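Local coordinates for protein dTDP-4-dehydrorhamnose reductase (Yersinia enterocolitica, PDB 5U9C) that probably catalyses the NADPH-dependent reduction of dTDP-4-dehydro-L-rhamnose to dTDP-L-rhamnose, in the pathway that makes this activated sugar, at residues 99-104 with 143-148. Numbering follows the deposited sequence.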
loop_
_atom_site.group_PDB
_atom_site.type_symbol
_atom_site.label_atom_id
_atom_site.label_comp_id
_atom_site.label_asym_id
_atom_site.label_seq_id
_atom_site.Cartn_x
_atom_site.Cartn_y
_atom_site.Cartn_z
ATOM N N ALA D 99 39.134 -8.741 -13.279
ATOM C CA ALA D 99 39.166 -7.296 -13.236
ATOM C C ALA D 99 38.252 -6.734 -12.157
ATOM O O ALA D 99 37.157 -7.271 -11.899
ATOM C CB ALA D 99 38.751 -6.737 -14.595
ATOM N N TRP D 100 38.699 -5.645 -11.533
ATOM C CA TRP D 100 37.875 -4.889 -10.579
ATOM C C TRP D 100 36.885 -4.106 -11.442
ATOM O O TRP D 100 37.290 -3.435 -12.389
ATOM C CB TRP D 100 38.761 -3.967 -9.758
ATOM C CG TRP D 100 38.089 -3.008 -8.806
ATOM C CD1 TRP D 100 37.776 -3.231 -7.486
ATOM C CD2 TRP D 100 37.771 -1.639 -9.065
ATOM N NE1 TRP D 100 37.247 -2.088 -6.930
ATOM C CE2 TRP D 100 37.243 -1.097 -7.872
ATOM C CE3 TRP D 100 37.857 -0.818 -10.199
ATOM C CZ2 TRP D 100 36.812 0.227 -7.782
ATOM C CZ3 TRP D 100 37.433 0.489 -10.106
ATOM C CH2 TRP D 100 36.915 1.000 -8.900
ATOM N N LEU D 101 35.592 -4.222 -11.131
ATOM C CA LEU D 101 34.532 -3.616 -11.921
ATOM C C LEU D 101 33.769 -2.532 -11.195
ATOM O O LEU D 101 33.220 -2.758 -10.112
ATOM C CB LEU D 101 33.542 -4.703 -12.344
ATOM C CG LEU D 101 32.252 -4.296 -13.064
ATOM C CD1 LEU D 101 32.530 -3.567 -14.364
ATOM C CD2 LEU D 101 31.429 -5.531 -13.355
ATOM N N LEU D 102 33.686 -1.370 -11.823
ATOM C CA LEU D 102 32.941 -0.250 -11.283
ATOM C C LEU D 102 31.703 -0.102 -12.133
ATOM O O LEU D 102 31.799 -0.004 -13.351
ATOM C CB LEU D 102 33.781 1.033 -11.283
ATOM C CG LEU D 102 33.103 2.374 -10.939
ATOM C CD1 LEU D 102 32.223 2.316 -9.732
ATOM C CD2 LEU D 102 34.141 3.468 -10.738
ATOM N N TYR D 103 30.547 -0.135 -11.493
ATOM C CA TYR D 103 29.256 0.013 -12.172
ATOM C C TYR D 103 28.578 1.275 -11.665
ATOM O O TYR D 103 28.373 1.436 -10.467
ATOM C CB TYR D 103 28.351 -1.215 -11.918
ATOM C CG TYR D 103 26.957 -1.149 -12.527
ATOM C CD1 TYR D 103 26.781 -0.917 -13.889
ATOM C CD2 TYR D 103 25.815 -1.420 -11.767
ATOM C CE1 TYR D 103 25.518 -0.887 -14.466
ATOM C CE2 TYR D 103 24.543 -1.400 -12.341
ATOM C CZ TYR D 103 24.409 -1.143 -13.691
ATOM O OH TYR D 103 23.180 -1.135 -14.287
ATOM N N LEU D 104 28.283 2.185 -12.583
ATOM C CA LEU D 104 27.577 3.409 -12.243
ATOM C C LEU D 104 26.078 3.104 -12.235
ATOM O O LEU D 104 25.502 2.783 -13.268
ATOM C CB LEU D 104 27.871 4.495 -13.266
ATOM C CG LEU D 104 27.108 5.818 -13.091
ATOM C CD1 LEU D 104 27.502 6.481 -11.776
ATOM C CD2 LEU D 104 27.385 6.728 -14.272
ATOM N N ASN D 143 26.599 -10.566 -7.958
ATOM C CA ASN D 143 26.661 -12.005 -8.064
ATOM C C ASN D 143 27.953 -12.507 -8.773
ATOM O O ASN D 143 28.551 -13.471 -8.330
ATOM C CB ASN D 143 25.409 -12.546 -8.765
ATOM C CG ASN D 143 24.118 -12.246 -7.991
ATOM O OD1 ASN D 143 24.127 -11.564 -6.954
ATOM N ND2 ASN D 143 22.995 -12.723 -8.520
ATOM N N ALA D 144 28.390 -11.828 -9.832
ATOM C CA ALA D 144 29.592 -12.241 -10.575
ATOM C C ALA D 144 30.922 -11.822 -9.938
ATOM O O ALA D 144 31.846 -12.628 -9.873
ATOM C CB ALA D 144 29.530 -11.704 -11.997
ATOM N N CYS D 145 31.026 -10.567 -9.500
ATOM C CA CYS D 145 32.277 -10.009 -8.948
ATOM C C CYS D 145 32.181 -9.653 -7.476
ATOM O O CYS D 145 32.649 -8.589 -7.058
ATOM C CB CYS D 145 32.627 -8.745 -9.731
ATOM S SG CYS D 145 32.756 -9.035 -11.496
ATOM N N THR D 146 31.645 -10.576 -6.688
ATOM C CA THR D 146 31.366 -10.336 -5.257
ATOM C C THR D 146 32.405 -9.572 -4.437
ATOM O O THR D 146 32.052 -8.609 -3.764
ATOM C CB THR D 146 31.018 -11.646 -4.518
ATOM O OG1 THR D 146 29.998 -12.330 -5.245
ATOM C CG2 THR D 146 30.504 -11.353 -3.104
ATOM N N ASN D 147 33.663 -9.972 -4.485
ATOM C CA ASN D 147 34.654 -9.307 -3.638
ATOM C C ASN D 147 35.534 -8.340 -4.437
ATOM O O ASN D 147 36.574 -7.887 -3.951
ATOM C CB ASN D 147 35.522 -10.377 -2.947
ATOM C CG ASN D 147 36.162 -9.885 -1.657
ATOM O OD1 ASN D 147 35.558 -9.122 -0.900
ATOM N ND2 ASN D 147 37.376 -10.376 -1.364
ATOM N N ASN D 148 35.115 -7.994 -5.646
ATOM C CA ASN D 148 35.951 -7.147 -6.475
ATOM C C ASN D 148 35.121 -6.242 -7.388
ATOM O O ASN D 148 35.353 -6.177 -8.595
ATOM C CB ASN D 148 36.895 -8.061 -7.284
ATOM C CG ASN D 148 38.161 -7.363 -7.734
ATOM O OD1 ASN D 148 38.649 -6.431 -7.089
ATOM N ND2 ASN D 148 38.744 -7.860 -8.822
HETATM O O HOH W 1 36.908 -9.890 -10.341
#
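The side chain of Asn148 lies across the start of the Trp100 side chain, the two crossing at about a right angle. Asn148 OD1 meets the rim of the indole in the plane of the ring, 3.3 Å from Trp100 CD1, and the amide plane is turned 62° from that ring. With CG anti to the backbone N (chi1 -156°), the amide carbon of Asn148 sits 3.8 Å from Trp100 CA. The other branch, ND2, comes 3.5 Å from Ala99 O and shares a water with it: the water accepts from Asn148 ND2 and donates to Ala99 O. The indole N-H is used elsewhere, on His211 O. Backbone to backbone, Leu101 N donates to Asn148 O at 3.2 Å and 164°, and Trp100 CA adds a CH...O contact to the same oxygen. Leu101 CD2 approaches Cys145 SG at 4.2 Å, and helix 76-97 packs on both, Ile90 touching Leu101 and Ala94 touching Cys145. A type I turn from Cys145 to Asn148, closed by the Asn148 N to Cys145 O hydrogen bond, follows helix 129-144. The contact lies where the beta-alpha-beta crossover linking adjacent parallel strands 100-106 and 149-154 through that helix enters its second strand, as in Rossmann-type folds.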